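Local structure of 6-phosphogluconolactonase (Thermotoga maritima, 1VL1) at residues Phe48-Gly53 with Ala141-Gly146; His150-Phe155 with Arg179-Phe184. The protein hydrolyses 6-phosphogluconolactone to 6-phosphogluconate, the second step of the oxidative pentose phosphate pathway. One frame throughout, in Å; residues are numbered along the deposited sequence.

Interaction 1 of 2, residues Phe48-Gly53 with Ala141-Gly146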
ATOM      1  N   PHE A  48      10.029   0.273   7.649  1.00 19.27           N
ATOM      2  CA  PHE A  48       9.446   1.103   6.628  1.00 19.68           C
ATOM      3  C   PHE A  48       8.308   0.351   5.979  1.00 20.25           C
ATOM      4  O   PHE A  48       8.512  -0.774   5.453  1.00 22.89           O
ATOM      5  CB  PHE A  48      10.483   1.528   5.595  1.00 20.51           C
ATOM      6  CG  PHE A  48      11.611   2.240   6.223  1.00 21.19           C
ATOM      7  CD1 PHE A  48      12.664   1.501   6.770  1.00 22.80           C
ATOM      8  CD2 PHE A  48      11.584   3.606   6.417  1.00 23.98           C
ATOM      9  CE1 PHE A  48      13.691   2.113   7.443  1.00 25.84           C
ATOM     10  CE2 PHE A  48      12.650   4.251   7.110  1.00 24.29           C
ATOM     11  CZ  PHE A  48      13.687   3.499   7.607  1.00 23.64           C
ATOM     12  N   VAL A  49       7.130   0.944   6.089  1.00 20.96           N
ATOM     13  CA  VAL A  49       5.857   0.319   5.687  1.00 21.01           C
ATOM     14  C   VAL A  49       5.091   1.152   4.647  1.00 22.14           C
ATOM     15  O   VAL A  49       4.781   2.301   4.871  1.00 22.64           O
ATOM     16  CB  VAL A  49       4.960   0.032   6.914  1.00 21.75           C
ATOM     17  CG1 VAL A  49       3.732  -0.747   6.507  1.00 22.42           C
ATOM     18  CG2 VAL A  49       5.759  -0.672   8.032  1.00 22.76           C
ATOM     19  N   VAL A  50       4.764   0.529   3.498  1.00 21.84           N
ATOM     20  CA  VAL A  50       3.963   1.117   2.420  1.00 21.97           C
ATOM     21  C   VAL A  50       2.493   0.735   2.651  1.00 22.77           C
ATOM     22  O   VAL A  50       2.209  -0.434   2.983  1.00 22.34           O
ATOM     23  CB  VAL A  50       4.362   0.601   1.046  1.00 22.39           C
ATOM     24  CG1 VAL A  50       3.352   1.058  -0.026  1.00 26.04           C
ATOM     25  CG2 VAL A  50       5.737   1.074   0.694  1.00 24.31           C
ATOM     26  N   LEU A  51       1.602   1.726   2.565  1.00 22.51           N
ATOM     27  CA  LEU A  51       0.156   1.519   2.770  1.00 22.39           C
ATOM     28  C   LEU A  51      -0.662   1.958   1.557  1.00 23.24           C
ATOM     29  O   LEU A  51      -0.533   3.098   1.108  1.00 23.39           O
ATOM     30  CB  LEU A  51      -0.322   2.356   3.936  1.00 23.51           C
ATOM     31  CG  LEU A  51       0.355   2.173   5.265  1.00 22.94           C
ATOM     32  CD1 LEU A  51      -0.209   3.171   6.318  1.00 25.30           C
ATOM     33  CD2 LEU A  51       0.292   0.732   5.744  1.00 23.11           C
ATOM     34  N   ALA A  52      -1.547   1.072   1.078  1.00 22.84           N
ATOM     35  CA  ALA A  52      -2.584   1.422   0.133  1.00 23.58           C
ATOM     36  C   ALA A  52      -3.760   2.014   0.894  1.00 23.57           C
ATOM     37  O   ALA A  52      -4.018   1.683   2.068  1.00 24.74           O
ATOM     38  CB  ALA A  52      -3.036   0.233  -0.627  1.00 24.00           C
ATOM     39  N   GLY A  53      -4.547   2.842   0.222  1.00 23.92           N
ATOM     40  CA  GLY A  53      -5.854   3.205   0.743  1.00 24.51           C
ATOM     41  C   GLY A  53      -6.907   2.181   0.304  1.00 25.15           C
ATOM     42  O   GLY A  53      -6.591   1.024  -0.013  1.00 26.21           O
ATOM     43  N   ALA A 141       4.760  -3.991   2.534  1.00 23.55           N
ATOM     44  CA  ALA A 141       3.815  -3.244   1.760  1.00 22.90           C
ATOM     45  C   ALA A 141       2.448  -3.893   1.998  1.00 23.54           C
ATOM     46  O   ALA A 141       2.316  -5.089   1.880  1.00 22.96           O
ATOM     47  CB  ALA A 141       4.159  -3.245   0.293  1.00 25.18           C
ATOM     48  N   ILE A 142       1.489  -3.103   2.410  1.00 22.67           N
ATOM     49  CA  ILE A 142       0.097  -3.542   2.645  1.00 23.43           C
ATOM     50  C   ILE A 142      -0.761  -2.935   1.550  1.00 23.54           C
ATOM     51  O   ILE A 142      -1.056  -1.699   1.515  1.00 22.91           O
ATOM     52  CB  ILE A 142      -0.412  -3.143   4.071  1.00 23.27           C
ATOM     53  CG1 ILE A 142       0.542  -3.626   5.153  1.00 23.75           C
ATOM     54  CG2 ILE A 142      -1.819  -3.699   4.316  1.00 23.88           C
ATOM     55  CD1 ILE A 142       0.286  -3.094   6.542  1.00 27.05           C
ATOM     56  N   LEU A 143      -1.154  -3.796   0.619  1.00 23.48           N
ATOM     57  CA  LEU A 143      -1.761  -3.356  -0.607  1.00 22.96           C
ATOM     58  C   LEU A 143      -3.125  -3.931  -0.802  1.00 24.00           C
ATOM     59  O   LEU A 143      -3.424  -5.025  -0.254  1.00 24.47           O
ATOM     60  CB  LEU A 143      -0.877  -3.793  -1.779  1.00 23.49           C
ATOM     61  CG  LEU A 143       0.539  -3.245  -1.755  1.00 24.15           C
ATOM     62  CD1 LEU A 143       1.347  -3.801  -2.962  1.00 22.12           C
ATOM     63  CD2 LEU A 143       0.540  -1.712  -1.736  1.00 23.53           C
ATOM     64  N   GLY A 144      -3.990  -3.175  -1.475  1.00 23.43           N
ATOM     65  CA  GLY A 144      -5.249  -3.691  -2.032  1.00 23.58           C
ATOM     66  C   GLY A 144      -5.136  -4.050  -3.495  1.00 22.24           C
ATOM     67  O   GLY A 144      -4.084  -3.880  -4.115  1.00 24.13           O
ATOM     68  N   MET A 145      -6.211  -4.562  -4.051  1.00 22.64           N
ATOM     69  CA  MET A 145      -6.291  -4.764  -5.493  1.00 22.43           C
ATOM     70  C   MET A 145      -7.701  -4.469  -5.904  1.00 23.44           C
ATOM     71  O   MET A 145      -8.621  -4.854  -5.233  1.00 23.50           O
ATOM     72  CB  MET A 145      -5.981  -6.222  -5.831  1.00 22.80           C
ATOM     73  CG  MET A 145      -6.149  -6.547  -7.288  1.00 23.56           C
ATOM     74  SD  MET A 145      -5.959  -8.294  -7.709  1.00 23.96           S
ATOM     75  CE  MET A 145      -7.524  -8.862  -7.128  1.00 22.92           C
ATOM     76  N   GLY A 146      -7.860  -3.734  -6.982  1.00 23.89           N
ATOM     77  CA  GLY A 146      -9.138  -3.410  -7.497  1.00 23.26           C
ATOM     78  C   GLY A 146      -9.794  -4.598  -8.145  1.00 23.54           C
ATOM     79  O   GLY A 146      -9.129  -5.577  -8.478  1.00 23.34           O
TER

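Interaction 2 of 2, residues His150-Phe155 with Arg179-Phe184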
ATOM      1  N   HIS A 150      -6.005  -3.891 -10.668  1.00 21.06           N
ATOM      2  CA  HIS A 150      -5.059  -2.828 -10.477  1.00 21.06           C
ATOM      3  C   HIS A 150      -4.472  -2.847  -9.042  1.00 21.89           C
ATOM      4  O   HIS A 150      -5.064  -3.414  -8.113  1.00 24.46           O
ATOM      5  CB  HIS A 150      -5.683  -1.460 -10.862  1.00 20.99           C
ATOM      6  CG  HIS A 150      -6.360  -0.745  -9.740  1.00 23.60           C
ATOM      7  ND1 HIS A 150      -7.719  -0.819  -9.521  1.00 25.00           N
ATOM      8  CD2 HIS A 150      -5.867   0.091  -8.793  1.00 24.42           C
ATOM      9  CE1 HIS A 150      -8.031  -0.071  -8.468  1.00 24.22           C
ATOM     10  NE2 HIS A 150      -6.930   0.506  -8.017  1.00 24.08           N
ATOM     11  N   VAL A 151      -3.276  -2.312  -8.883  1.00 21.86           N
ATOM     12  CA  VAL A 151      -2.607  -2.220  -7.592  1.00 22.38           C
ATOM     13  C   VAL A 151      -2.033  -0.823  -7.424  1.00 22.97           C
ATOM     14  O   VAL A 151      -1.656  -0.187  -8.403  1.00 22.30           O
ATOM     15  CB  VAL A 151      -1.516  -3.286  -7.547  1.00 22.41           C
ATOM     16  CG1 VAL A 151      -0.464  -3.058  -8.639  1.00 23.39           C
ATOM     17  CG2 VAL A 151      -0.906  -3.400  -6.163  1.00 22.93           C
ATOM     18  N   ALA A 152      -2.060  -0.283  -6.207  1.00 23.51           N
ATOM     19  CA  ALA A 152      -1.649   1.080  -5.989  1.00 22.05           C
ATOM     20  C   ALA A 152      -2.524   1.949  -6.918  1.00 22.51           C
ATOM     21  O   ALA A 152      -3.735   1.730  -6.940  1.00 23.14           O
ATOM     22  CB  ALA A 152      -0.121   1.277  -6.161  1.00 23.79           C
ATOM     23  N   SER A 153      -1.942   2.847  -7.693  1.00 21.72           N
ATOM     24  CA  SER A 153      -2.668   3.498  -8.806  1.00 21.29           C
ATOM     25  C   SER A 153      -2.017   3.110 -10.144  1.00 22.62           C
ATOM     26  O   SER A 153      -1.933   3.923 -11.092  1.00 22.15           O
ATOM     27  CB  SER A 153      -2.776   5.007  -8.635  1.00 22.64           C
ATOM     28  OG  SER A 153      -3.839   5.428  -7.770  1.00 22.98           O
ATOM     29  N   ILE A 154      -1.531   1.874 -10.197  1.00 21.94           N
ATOM     30  CA  ILE A 154      -1.047   1.296 -11.447  1.00 21.71           C
ATOM     31  C   ILE A 154      -2.220   0.561 -12.147  1.00 21.82           C
ATOM     32  O   ILE A 154      -2.638  -0.530 -11.710  1.00 22.02           O
ATOM     33  CB  ILE A 154       0.093   0.330 -11.210  1.00 20.35           C
ATOM     34  CG1 ILE A 154       1.241   0.977 -10.423  1.00 22.41           C
ATOM     35  CG2 ILE A 154       0.519  -0.246 -12.549  1.00 21.39           C
ATOM     36  CD1 ILE A 154       2.198   0.036  -9.791  1.00 21.56           C
ATOM     37  N   PHE A 155      -2.733   1.170 -13.202  1.00 21.91           N
ATOM     38  CA  PHE A 155      -3.858   0.663 -13.979  1.00 21.68           C
ATOM     39  C   PHE A 155      -3.385   0.062 -15.295  1.00 22.74           C
ATOM     40  O   PHE A 155      -4.067  -0.790 -15.856  1.00 24.31           O
ATOM     41  CB  PHE A 155      -4.869   1.778 -14.271  1.00 22.45           C
ATOM     42  CG  PHE A 155      -5.642   2.222 -13.038  1.00 21.38           C
ATOM     43  CD1 PHE A 155      -6.789   1.601 -12.653  1.00 21.09           C
ATOM     44  CD2 PHE A 155      -5.159   3.212 -12.241  1.00 22.82           C
ATOM     45  CE1 PHE A 155      -7.451   1.989 -11.505  1.00 20.76           C
ATOM     46  CE2 PHE A 155      -5.796   3.574 -11.076  1.00 23.74           C
ATOM     47  CZ  PHE A 155      -6.920   2.970 -10.706  1.00 21.54           C
ATOM     48  N   ARG A 179      -3.421  10.334 -11.012  1.00 24.51           N
ATOM     49  CA  ARG A 179      -2.883   9.678  -9.821  1.00 24.24           C
ATOM     50  C   ARG A 179      -1.353   9.792  -9.785  1.00 24.20           C
ATOM     51  O   ARG A 179      -0.680   9.840 -10.849  1.00 24.35           O
ATOM     52  CB  ARG A 179      -3.207   8.170  -9.735  1.00 24.80           C
ATOM     53  CG  ARG A 179      -4.557   7.668 -10.188  1.00 27.48           C
ATOM     54  CD  ARG A 179      -5.604   8.160  -9.345  1.00 25.79           C
ATOM     55  NE  ARG A 179      -6.953   7.566  -9.569  1.00 24.80           N
ATOM     56  CZ  ARG A 179      -7.447   6.529  -8.910  1.00 23.39           C
ATOM     57  NH1 ARG A 179      -6.682   5.778  -8.102  1.00 24.27           N
ATOM     58  NH2 ARG A 179      -8.716   6.212  -9.075  1.00 25.80           N
ATOM     59  N   VAL A 180      -0.813   9.794  -8.569  1.00 23.62           N
ATOM     60  CA  VAL A 180       0.610   9.671  -8.309  1.00 23.07           C
ATOM     61  C   VAL A 180       0.787   8.283  -7.696  1.00 23.68           C
ATOM     62  O   VAL A 180       0.030   7.912  -6.808  1.00 24.13           O
ATOM     63  CB  VAL A 180       1.077  10.765  -7.359  1.00 23.50           C
ATOM     64  CG1 VAL A 180       2.510  10.472  -6.869  1.00 24.13           C
ATOM     65  CG2 VAL A 180       0.908  12.100  -8.024  1.00 22.88           C
ATOM     66  N   THR A 181       1.719   7.498  -8.220  1.00 22.97           N
ATOM     67  CA  THR A 181       1.860   6.148  -7.724  1.00 21.79           C
ATOM     68  C   THR A 181       3.281   5.683  -7.643  1.00 21.00           C
ATOM     69  O   THR A 181       4.121   6.040  -8.463  1.00 21.29           O
ATOM     70  CB  THR A 181       1.024   5.164  -8.631  1.00 21.46           C
ATOM     71  OG1 THR A 181       0.981   3.837  -8.041  1.00 21.15           O
ATOM     72  CG2 THR A 181       1.631   5.042  -9.977  1.00 22.31           C
ATOM     73  N   LEU A 182       3.570   4.844  -6.630  1.00 21.36           N
ATOM     74  CA  LEU A 182       4.766   4.061  -6.704  1.00 21.75           C
ATOM     75  C   LEU A 182       4.649   3.140  -7.880  1.00 21.72           C
ATOM     76  O   LEU A 182       3.540   2.761  -8.276  1.00 23.01           O
ATOM     77  CB  LEU A 182       4.924   3.186  -5.468  1.00 22.59           C
ATOM     78  CG  LEU A 182       5.195   3.906  -4.164  1.00 27.60           C
ATOM     79  CD1 LEU A 182       5.529   2.906  -2.997  1.00 28.15           C
ATOM     80  CD2 LEU A 182       6.207   4.893  -4.223  1.00 33.43           C
ATOM     81  N   THR A 183       5.819   2.798  -8.449  1.00 21.89           N
ATOM     82  CA  THR A 183       5.931   1.897  -9.633  1.00 22.38           C
ATOM     83  C   THR A 183       6.203   0.475  -9.190  1.00 22.79           C
ATOM     84  O   THR A 183       6.410   0.179  -7.999  1.00 24.00           O
ATOM     85  CB  THR A 183       7.131   2.351 -10.472  1.00 21.87           C
ATOM     86  OG1 THR A 183       8.304   2.323  -9.658  1.00 23.47           O
ATOM     87  CG2 THR A 183       6.990   3.778 -10.975  1.00 25.32           C
ATOM     88  N   PHE A 184       6.157  -0.470 -10.123  1.00 23.14           N
ATOM     89  CA  PHE A 184       6.612  -1.817  -9.791  1.00 22.41           C
ATOM     90  C   PHE A 184       8.011  -1.835  -9.140  1.00 22.33           C
ATOM     91  O   PHE A 184       8.244  -2.554  -8.151  1.00 23.21           O
ATOM     92  CB  PHE A 184       6.626  -2.684 -11.038  1.00 22.03           C
ATOM     93  CG  PHE A 184       5.281  -2.916 -11.675  1.00 21.28           C
ATOM     94  CD1 PHE A 184       4.103  -3.007 -10.929  1.00 20.93           C
ATOM     95  CD2 PHE A 184       5.211  -3.161 -13.045  1.00 23.03           C
ATOM     96  CE1 PHE A 184       2.880  -3.274 -11.521  1.00 23.50           C
ATOM     97  CE2 PHE A 184       3.967  -3.438 -13.663  1.00 20.90           C
ATOM     98  CZ  PHE A 184       2.786  -3.488 -12.882  1.00 23.46           C
TER

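Interaction 1 of 2, residues Phe48-Gly53 with Ala141-Gly146
Leu-51 and Ile-142 lie side by side on one face of a parallel strand pair, their side chains pointing the same way. Leu-51 CD2 meets Ile-142 CD1 at 3.9 Å. The same CD1 is 4.2 Å from Val-49 CG1, which approaches it at a slant. Ile-142 reaches both because its CG1 is anti to the carbonyl carbon (chi1 -53°) and the chain then runs on extended, which raises CD1 off the sheet, level with Leu-51 CD2 and set slightly back toward Val-49 CG1. Val-49 turns CG1 to meet it, anti to its own backbone N.

Val-50 and Ala-141 share the other face. Their CB atoms are 3.9 Å apart, as the strand pairing places them. Further along, Leu-143 CD2 bends back toward the neighbouring strand and touches Val-50 CG1 and Ala-52 CB. The methyl of Ala-52 points at the other segment and sits 3.6 Å from Gly-144 N.

Two backbone bonds fix the register. Ile-142 N gives to Val-50 O at 2.8 Å and is almost straight, 175° at the hydrogen. Ala-52 N gives to Ile-142 O, also at 2.8 Å. Val-50 O has a further CA-H contact from Ala-141.

The two strands are parallel neighbours, 88 residues apart in sequence, in the core of an alpha/beta fold of Rossmann-like type. Helix 92-101 packs on the Leu-51 face, while strand 192-198 lies beyond Ile-142 and Leu-143. Across this contact the strands are joined by backbone hydrogen bonds and by apolar side chains alone, consistent with a buried interior.

Interaction 2 of 2, residues His150-Phe155 with Arg179-Phe184
Ser-153 is held to strand 179-182 by two hydrogen bonds. Arg-179 NH1 gives to Ser-153 OG at 2.9 Å, and the hydroxyl lies at the guanidinium edge, 13° out of its plane. Ser-153 N gives to Thr-181 OG1 at 3.1 Å. Thr-181 holds OG1 anti to its backbone N (chi1 -171°), and this hydroxyl donates in turn to Leu-182 O at 2.8 Å. It therefore both accepts from the loop and gives to its own strand.

Phe-155 crosses Arg-179 at about a right angle, ring and guanidinium planes 82° apart. The ring sets its edge over a guanidinium face, CE2 being 3.8 Å from NH1. Arg-179 CB is 3.4 Å from Ser-153 CB, and the bend at chi2 lets the rest of the chain curl past Ser-153 so that NH1 meets its OG. On the other flank, Ile-154 CD1 lies 3.4 Å from Leu-182 O and 3.8 Å from Phe-184 CD1.

Asp-80 also bonds Ser-153 OG, and Pro-175 O takes Arg-179 NH2. An alanine in place of this arginine would probably leave Ser-153 OG to Asp-80 alone among the partners named and open a gap beside the Phe-155 ring edge. Within the loop, Ile-154 N bonds Val-151 O at 2.7 Å, and a Phe-155 edge lies over the His-150 ring. Thr-183 is the N-cap of the helix that Phe-184 begins.

A bound citrate, probably from the crystallisation liquor, bonds His-150 NE2 and lies near Arg-179. This is consistent with a pocket for an anionic ligand, formed where the loop after strand 140-143 meets the sheet in this isomerase/lactonase family fold.

In the fold
From the N terminus, strand 16-21 and helix 25-43 lead to strand 47-51. The chain passes through strand 74-82 and helices 92-101 and 120-134 before strand 140-143 returns to pair with strand 47-51. Interaction 1 closes that loop of 87 residues. The chain goes almost directly into residues 150-155, and interaction 2 closes a shorter loop of 23 residues at strand 179-182. The two loops follow in series and neither nests nor crosses. Their centres are 10 Å apart, and they touch: Met-145 CG is 3.4 Å from His-150 O. Strand 74-82 links them, pairing in parallel with strand 47-51 and antiparallel with strand 179-182. Interaction 1 lies within the sheet; interaction 2 fastens a loop to it.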